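Local coordinates for protein deferrochelatase (Vibrio cholerae, PDB 5DE0) that binds heme b and probably catalyses the peroxide-dependent oxidation of dyes and related substrates, at residues H216-I222 / T261-M266; L37-P41 / L297-T301. All coordinates share one frame; numbering follows the deposited sequence.

Interaction 1 is a buried contact beside the heme, between the short helix 216-220 with the turn that follows it and the end of helix 257-266; both elements belong to the C-terminal half. Interaction 2 is more open and brings the C-terminal tail back onto the N-terminal part of the chain, setting the junction of helices 30-38 and 40-50 against helix 294-299 and the residues after it. The two share no element, and their centres lie 34 Å apart on opposite sides of the chain's centre. Methionine, valine and isoleucine share interaction 1 with R219 and S265, whose hydroxyl makes its one strong hydrogen bond, whereas lysine and glutamine ends reaching backbone carbonyls dominate interaction 2.

Interaction 1 of 2, residues H216-I222 / T261-M266; sequences HVGRVDI and TMLESM. With HEM (protoporphyrin IX containing Fe), chain F.
M266 reaches past V220 to the rim of the H216 imidazole and the edge of the heme. Followed outward, its CB leads to CG, which packs against R219 CB at 4.1 Å and lies almost equally near V220 CG1. SD comes next, 3.9 Å from V220 CG1 and 3.5 Å from HEM CAB. A bend at chi3 (56°) then turns CE to the edge of the imidazole, in its plane, where it lies 3.8 Å from H216 CE1 and also touches the vinyl carbon HEM CBB. V220 CG1 covers one face of the same ring, offset toward the rim, while V220 CG2 rests on the porphyrin near HEM C3A.

V220 and M266 flank the proximal ligand of a DyP-type peroxidase: H216 NE2 binds the heme iron at 2.6 Å, and H216 ND1 is hydrogen-bonded to D275; together these two bonds would hold the ring's rotation. One turn earlier in the helix, M262 extends separately to the heme, its SD near HEM CMB and its CE near HEM CMA.

The helix segments cross at 133°, with axes 9.0 Å apart. On the side away from the heme, S265 OG donates to R219 O at 2.9 Å, in the carbonyl plane and on a lone pair. R219 folds its guanidinium so that one face lies by S265 OG; NH1 makes only a weak bond to S265 O, whereas NH2 forms a salt bridge with D271. Beyond the inverse gamma turn centred on D221, I222 CD1 settles against T261 CG2, at 3.7 Å, and S265 CB, over the backbone at M262.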
loop_
_atom_site.group_PDB
_atom_site.type_symbol
_atom_site.label_atom_id
_atom_site.label_comp_id
_atom_site.label_asym_id
_atom_site.label_seq_id
_atom_site.Cartn_x
_atom_site.Cartn_y
_atom_site.Cartn_z
ATOM N N HIS B 216 -10.487 20.817 -16.575
ATOM C CA HIS B 216 -9.257 20.050 -16.749
ATOM C C HIS B 216 -9.050 19.595 -18.191
ATOM O O HIS B 216 -7.978 19.800 -18.763
ATOM C CB HIS B 216 -9.242 18.836 -15.824
ATOM C CG HIS B 216 -7.944 18.094 -15.845
ATOM N ND1 HIS B 216 -6.760 18.660 -15.426
ATOM C CD2 HIS B 216 -7.639 16.839 -16.252
ATOM C CE1 HIS B 216 -5.782 17.784 -15.564
ATOM N NE2 HIS B 216 -6.289 16.672 -16.064
ATOM N N VAL B 217 -10.072 18.974 -18.771
ATOM C CA VAL B 217 -10.011 18.551 -20.165
ATOM C C VAL B 217 -9.833 19.768 -21.069
ATOM O O VAL B 217 -9.097 19.718 -22.052
ATOM C CB VAL B 217 -11.273 17.763 -20.575
ATOM C CG1 VAL B 217 -11.256 17.451 -22.065
ATOM C CG2 VAL B 217 -11.378 16.481 -19.763
ATOM N N GLY B 218 -10.490 20.869 -20.716
ATOM C CA GLY B 218 -10.332 22.113 -21.447
ATOM C C GLY B 218 -8.896 22.606 -21.437
ATOM O O GLY B 218 -8.449 23.271 -22.372
ATOM N N ARG B 219 -8.170 22.269 -20.373
ATOM C CA ARG B 219 -6.775 22.667 -20.229
ATOM C C ARG B 219 -5.821 21.737 -20.976
ATOM O O ARG B 219 -4.814 22.186 -21.523
ATOM C CB ARG B 219 -6.383 22.711 -18.750
ATOM C CG ARG B 219 -7.113 23.751 -17.909
ATOM C CD ARG B 219 -6.562 25.155 -18.123
ATOM N NE ARG B 219 -7.077 25.782 -19.338
ATOM C CZ ARG B 219 -6.750 27.004 -19.743
ATOM N NH1 ARG B 219 -5.906 27.737 -19.030
ATOM N NH2 ARG B 219 -7.267 27.493 -20.863
ATOM N N VAL B 220 -6.136 20.446 -20.998
ATOM C CA VAL B 220 -5.204 19.455 -21.523
ATOM C C VAL B 220 -5.548 18.973 -22.928
ATOM O O VAL B 220 -4.706 18.367 -23.595
ATOM C CB VAL B 220 -5.113 18.225 -20.591
ATOM C CG1 VAL B 220 -4.704 18.655 -19.192
ATOM C CG2 VAL B 220 -6.436 17.479 -20.563
ATOM N N ASP B 221 -6.774 19.226 -23.380
ATOM C CA ASP B 221 -7.137 18.894 -24.754
ATOM C C ASP B 221 -6.652 20.001 -25.680
ATOM O O ASP B 221 -7.417 20.884 -26.073
ATOM C CB ASP B 221 -8.648 18.696 -24.901
ATOM C CG ASP B 221 -9.044 18.209 -26.282
ATOM O OD1 ASP B 221 -9.294 19.055 -27.166
ATOM O OD2 ASP B 221 -9.104 16.977 -26.483
ATOM N N ILE B 222 -5.369 19.949 -26.019
ATOM C CA ILE B 222 -4.748 20.987 -26.827
ATOM C C ILE B 222 -4.377 20.483 -28.219
ATOM O O ILE B 222 -3.712 19.449 -28.357
ATOM C CB ILE B 222 -3.476 21.539 -26.143
ATOM C CG1 ILE B 222 -3.802 22.019 -24.728
ATOM C CG2 ILE B 222 -2.872 22.667 -26.968
ATOM C CD1 ILE B 222 -2.583 22.423 -23.934
ATOM N N THR B 261 3.530 21.758 -22.655
ATOM C CA THR B 261 2.391 22.542 -23.121
ATOM C C THR B 261 1.185 22.370 -22.201
ATOM O O THR B 261 0.537 23.349 -21.829
ATOM C CB THR B 261 1.990 22.158 -24.556
ATOM O OG1 THR B 261 3.134 22.259 -25.413
ATOM C CG2 THR B 261 0.897 23.082 -25.068
ATOM N N MET B 262 0.894 21.125 -21.836
ATOM C CA MET B 262 -0.220 20.824 -20.941
ATOM C C MET B 262 -0.011 21.430 -19.556
ATOM O O MET B 262 -0.939 21.980 -18.964
ATOM C CB MET B 262 -0.422 19.312 -20.815
ATOM C CG MET B 262 -0.815 18.617 -22.103
ATOM S SD MET B 262 -0.882 16.827 -21.906
ATOM C CE MET B 262 -1.207 16.309 -23.583
ATOM N N LEU B 263 1.212 21.326 -19.045
ATOM C CA LEU B 263 1.531 21.840 -17.716
ATOM C C LEU B 263 1.479 23.366 -17.669
ATOM O O LEU B 263 0.996 23.949 -16.698
ATOM C CB LEU B 263 2.909 21.343 -17.270
ATOM C CG LEU B 263 2.982 19.874 -16.847
ATOM C CD1 LEU B 263 4.426 19.436 -16.662
ATOM C CD2 LEU B 263 2.186 19.644 -15.570
ATOM N N GLU B 264 1.978 24.010 -18.719
ATOM C CA GLU B 264 1.938 25.466 -18.806
ATOM C C GLU B 264 0.505 25.960 -18.975
ATOM O O GLU B 264 0.168 27.077 -18.574
ATOM C CB GLU B 264 2.812 25.962 -19.959
ATOM C CG GLU B 264 4.305 25.924 -19.661
ATOM C CD GLU B 264 5.153 26.319 -20.852
ATOM O OE1 GLU B 264 4.597 26.471 -21.960
ATOM O OE2 GLU B 264 6.379 26.479 -20.677
ATOM N N SER B 265 -0.334 25.116 -19.567
ATOM C CA SER B 265 -1.749 25.427 -19.725
ATOM C C SER B 265 -2.491 25.238 -18.405
ATOM O O SER B 265 -3.396 26.005 -18.074
ATOM C CB SER B 265 -2.371 24.550 -20.813
ATOM O OG SER B 265 -3.762 24.785 -20.930
ATOM N N MET B 266 -2.096 24.218 -17.650
ATOM C CA MET B 266 -2.746 23.899 -16.383
ATOM C C MET B 266 -2.394 24.893 -15.284
ATOM O O MET B 266 -3.240 25.252 -14.467
ATOM C CB MET B 266 -2.371 22.485 -15.928
ATOM C CG MET B 266 -3.081 21.370 -16.677
ATOM S SD MET B 266 -2.521 19.744 -16.145
ATOM C CE MET B 266 -2.840 19.839 -14.385
HETATM C CHA HEM F . -7.931 13.408 -19.078
HETATM C CHB HEM F . -3.323 14.920 -19.008
HETATM C CHC HEM F . -3.508 15.395 -14.170
HETATM C CHD HEM F . -7.768 13.078 -14.191
HETATM C C1A HEM F . -6.669 13.779 -19.484
HETATM C C2A HEM F . -6.181 13.808 -20.848
HETATM C C3A HEM F . -4.910 14.223 -20.827
HETATM C C4A HEM F . -4.547 14.473 -19.449
HETATM C CMA HEM F . -3.977 14.410 -22.044
HETATM C CAA HEM F . -6.998 13.427 -22.103
HETATM C CBA HEM F . -7.429 14.708 -22.814
HETATM C CGA HEM F . -8.363 14.378 -23.946
HETATM O O1A HEM F . -9.566 14.131 -23.675
HETATM O O2A HEM F . -7.902 14.369 -25.115
HETATM C C1B HEM F . -3.006 15.258 -17.712
HETATM C C2B HEM F . -1.821 15.977 -17.300
HETATM C C3B HEM F . -1.852 16.112 -15.975
HETATM C C4B HEM F . -3.073 15.487 -15.481
HETATM C CMB HEM F . -0.699 16.491 -18.230
HETATM C CAB HEM F . -0.738 16.832 -15.181
HETATM C CBB HEM F . -0.750 16.917 -13.852
HETATM C C1C HEM F . -4.665 14.777 -13.739
HETATM C C2C HEM F . -5.086 14.600 -12.361
HETATM C C3C HEM F . -6.268 13.954 -12.375
HETATM C C4C HEM F . -6.625 13.714 -13.759
HETATM C CMC HEM F . -4.270 15.083 -11.140
HETATM C CAC HEM F . -7.182 13.505 -11.206
HETATM C CBC HEM F . -6.975 13.796 -9.919
HETATM C C1D HEM F . -8.267 13.056 -15.477
HETATM C C2D HEM F . -9.632 12.752 -15.838
HETATM C C3D HEM F . -9.684 12.852 -17.367
HETATM C C4D HEM F . -8.344 13.209 -17.777
HETATM C CMD HEM F . -10.798 12.398 -14.890
HETATM C CAD HEM F . -10.913 12.627 -18.272
HETATM C CBD HEM F . -11.048 11.153 -18.637
HETATM C CGD HEM F . -9.872 10.720 -19.472
HETATM O O1D HEM F . -8.924 10.118 -18.906
HETATM O O2D HEM F . -9.880 10.971 -20.706
HETATM N NA HEM F . -5.643 14.191 -18.657
HETATM N NB HEM F . -3.747 14.976 -16.578
HETATM N NC HEM F . -5.630 14.227 -14.561
HETATM N ND HEM F . -7.548 13.318 -16.640
HETATM FE FE HEM F . -5.695 14.250 -16.607
#

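Interaction 2 of 2, residues L37-P41 / L297-T301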
loop_
_atom_site.group_PDB
_atom_site.type_symbol
_atom_site.label_atom_id
_atom_site.label_comp_id
_atom_site.label_asym_id
_atom_site.label_seq_id
_atom_site.Cartn_x
_atom_site.Cartn_y
_atom_site.Cartn_z
ATOM N N LEU B 37 20.434 -1.590 -11.950
ATOM C CA LEU B 37 19.265 -1.112 -12.684
ATOM C C LEU B 37 19.101 -1.869 -13.999
ATOM O O LEU B 37 17.984 -2.172 -14.421
ATOM C CB LEU B 37 19.369 0.392 -12.949
ATOM C CG LEU B 37 19.301 1.296 -11.717
ATOM C CD1 LEU B 37 19.535 2.746 -12.104
ATOM C CD2 LEU B 37 17.967 1.140 -11.004
ATOM N N LYS B 38 20.224 -2.174 -14.641
ATOM C CA LYS B 38 20.213 -2.922 -15.892
ATOM C C LYS B 38 19.727 -4.353 -15.701
ATOM O O LYS B 38 19.205 -4.968 -16.631
ATOM C CB LYS B 38 21.607 -2.951 -16.517
ATOM C CG LYS B 38 22.090 -1.632 -17.071
ATOM C CD LYS B 38 23.395 -1.841 -17.817
ATOM C CE LYS B 38 23.981 -0.530 -18.277
ATOM N NZ LYS B 38 25.206 -0.747 -19.097
ATOM N N ALA B 39 19.923 -4.882 -14.497
ATOM C CA ALA B 39 19.596 -6.272 -14.206
ATOM C C ALA B 39 18.127 -6.445 -13.830
ATOM O O ALA B 39 17.667 -7.564 -13.596
ATOM C CB ALA B 39 20.491 -6.799 -13.093
ATOM N N LEU B 40 17.396 -5.337 -13.769
ATOM C CA LEU B 40 15.973 -5.382 -13.439
ATOM C C LEU B 40 15.126 -6.143 -14.473
ATOM O O LEU B 40 14.302 -6.971 -14.079
ATOM C CB LEU B 40 15.426 -3.963 -13.246
ATOM C CG LEU B 40 15.829 -3.272 -11.944
ATOM C CD1 LEU B 40 15.209 -1.887 -11.848
ATOM C CD2 LEU B 40 15.428 -4.127 -10.750
ATOM N N PRO B 41 15.314 -5.875 -15.786
ATOM C CA PRO B 41 14.537 -6.649 -16.766
ATOM C C PRO B 41 14.727 -8.163 -16.656
ATOM O O PRO B 41 13.756 -8.909 -16.785
ATOM C CB PRO B 41 15.071 -6.146 -18.109
ATOM C CG PRO B 41 15.518 -4.767 -17.833
ATOM C CD PRO B 41 16.081 -4.799 -16.445
ATOM N N LEU B 297 19.410 0.832 -22.882
ATOM C CA LEU B 297 19.496 0.645 -21.437
ATOM C C LEU B 297 20.648 -0.286 -21.065
ATOM O O LEU B 297 21.365 -0.045 -20.096
ATOM C CB LEU B 297 18.178 0.094 -20.888
ATOM C CG LEU B 297 18.152 -0.232 -19.392
ATOM C CD1 LEU B 297 18.458 1.008 -18.565
ATOM C CD2 LEU B 297 16.811 -0.833 -18.989
ATOM N N GLN B 298 20.825 -1.346 -21.849
ATOM C CA GLN B 298 21.885 -2.314 -21.595
ATOM C C GLN B 298 23.233 -1.829 -22.123
ATOM O O GLN B 298 24.273 -2.411 -21.812
ATOM C CB GLN B 298 21.530 -3.667 -22.221
ATOM C CG GLN B 298 20.249 -4.277 -21.677
ATOM C CD GLN B 298 20.313 -4.540 -20.185
ATOM O OE1 GLN B 298 21.313 -5.048 -19.676
ATOM N NE2 GLN B 298 19.246 -4.190 -19.474
ATOM N N GLU B 299 23.213 -0.763 -22.919
ATOM C CA GLU B 299 24.435 -0.230 -23.516
ATOM C C GLU B 299 24.915 1.045 -22.833
ATOM O O GLU B 299 25.961 1.587 -23.187
ATOM C CB GLU B 299 24.228 0.038 -25.010
ATOM C CG GLU B 299 24.025 -1.213 -25.850
ATOM C CD GLU B 299 25.248 -2.110 -25.881
ATOM O OE1 GLU B 299 26.367 -1.608 -25.636
ATOM O OE2 GLU B 299 25.094 -3.320 -26.152
ATOM N N LEU B 300 24.146 1.532 -21.865
ATOM C CA LEU B 300 24.516 2.745 -21.143
ATOM C C LEU B 300 25.754 2.510 -20.290
ATOM O O LEU B 300 25.858 1.502 -19.597
ATOM C CB LEU B 300 23.361 3.229 -20.262
ATOM C CG LEU B 300 22.183 3.892 -20.976
ATOM C CD1 LEU B 300 21.056 4.189 -19.995
ATOM C CD2 LEU B 300 22.631 5.161 -21.685
ATOM N N THR B 301 26.698 3.441 -20.348
ATOM C CA THR B 301 27.914 3.342 -19.551
ATOM C C THR B 301 28.313 4.700 -18.984
ATOM O O THR B 301 28.086 5.737 -19.611
ATOM C CB THR B 301 29.094 2.770 -20.374
ATOM O OG1 THR B 301 29.136 3.408 -21.657
ATOM C CG2 THR B 301 28.941 1.267 -20.562
#
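The carboxamide of Q298 presents its NE2 edge to the backbone of K38: K38 O lies only 6° out of the amide plane, while K38 CB and P41 CG sit off that plane on opposite sides. NE2 donates to K38 O at 2.9 Å with a nearly straight N-H...O angle of 170°, and it enters in the plane of that carbonyl, on a lone pair. Both flat groups thus meet within their own planes, which limits how far the amide can turn. The chain of Q298 bends at chi2 (-61°), bringing the amide back to K38 and leaving P41 CG 4.1 Å from NE2.

K38 reaches in the other direction. Its chain is extended beyond CG and runs alongside the L297 carbonyl, with CG and CD both near L297 O and CE 3.2 Å from it. NZ then arrives among backbone carbonyls near the end of helix 294-299, making a weak bond to Q298 O at 3.3 Å. NZ also points at L300 O, but the modelled separation is too short to be relied on.

The contact ties the junction of helices 30-38 and 40-50, in the N-terminal half, to the end of the chain. P41 CG comes only loosely to L297 CD2, at 4.3 Å, and L297 and L300 both pack on F62 of strand 57-62. E299 OE1 stays 6.7 Å from K38 NZ; within this contact the ammonium faces backbone carbonyls, whose partial negative charge would be expected to stabilise it, though Q298 O is only weakly bonded.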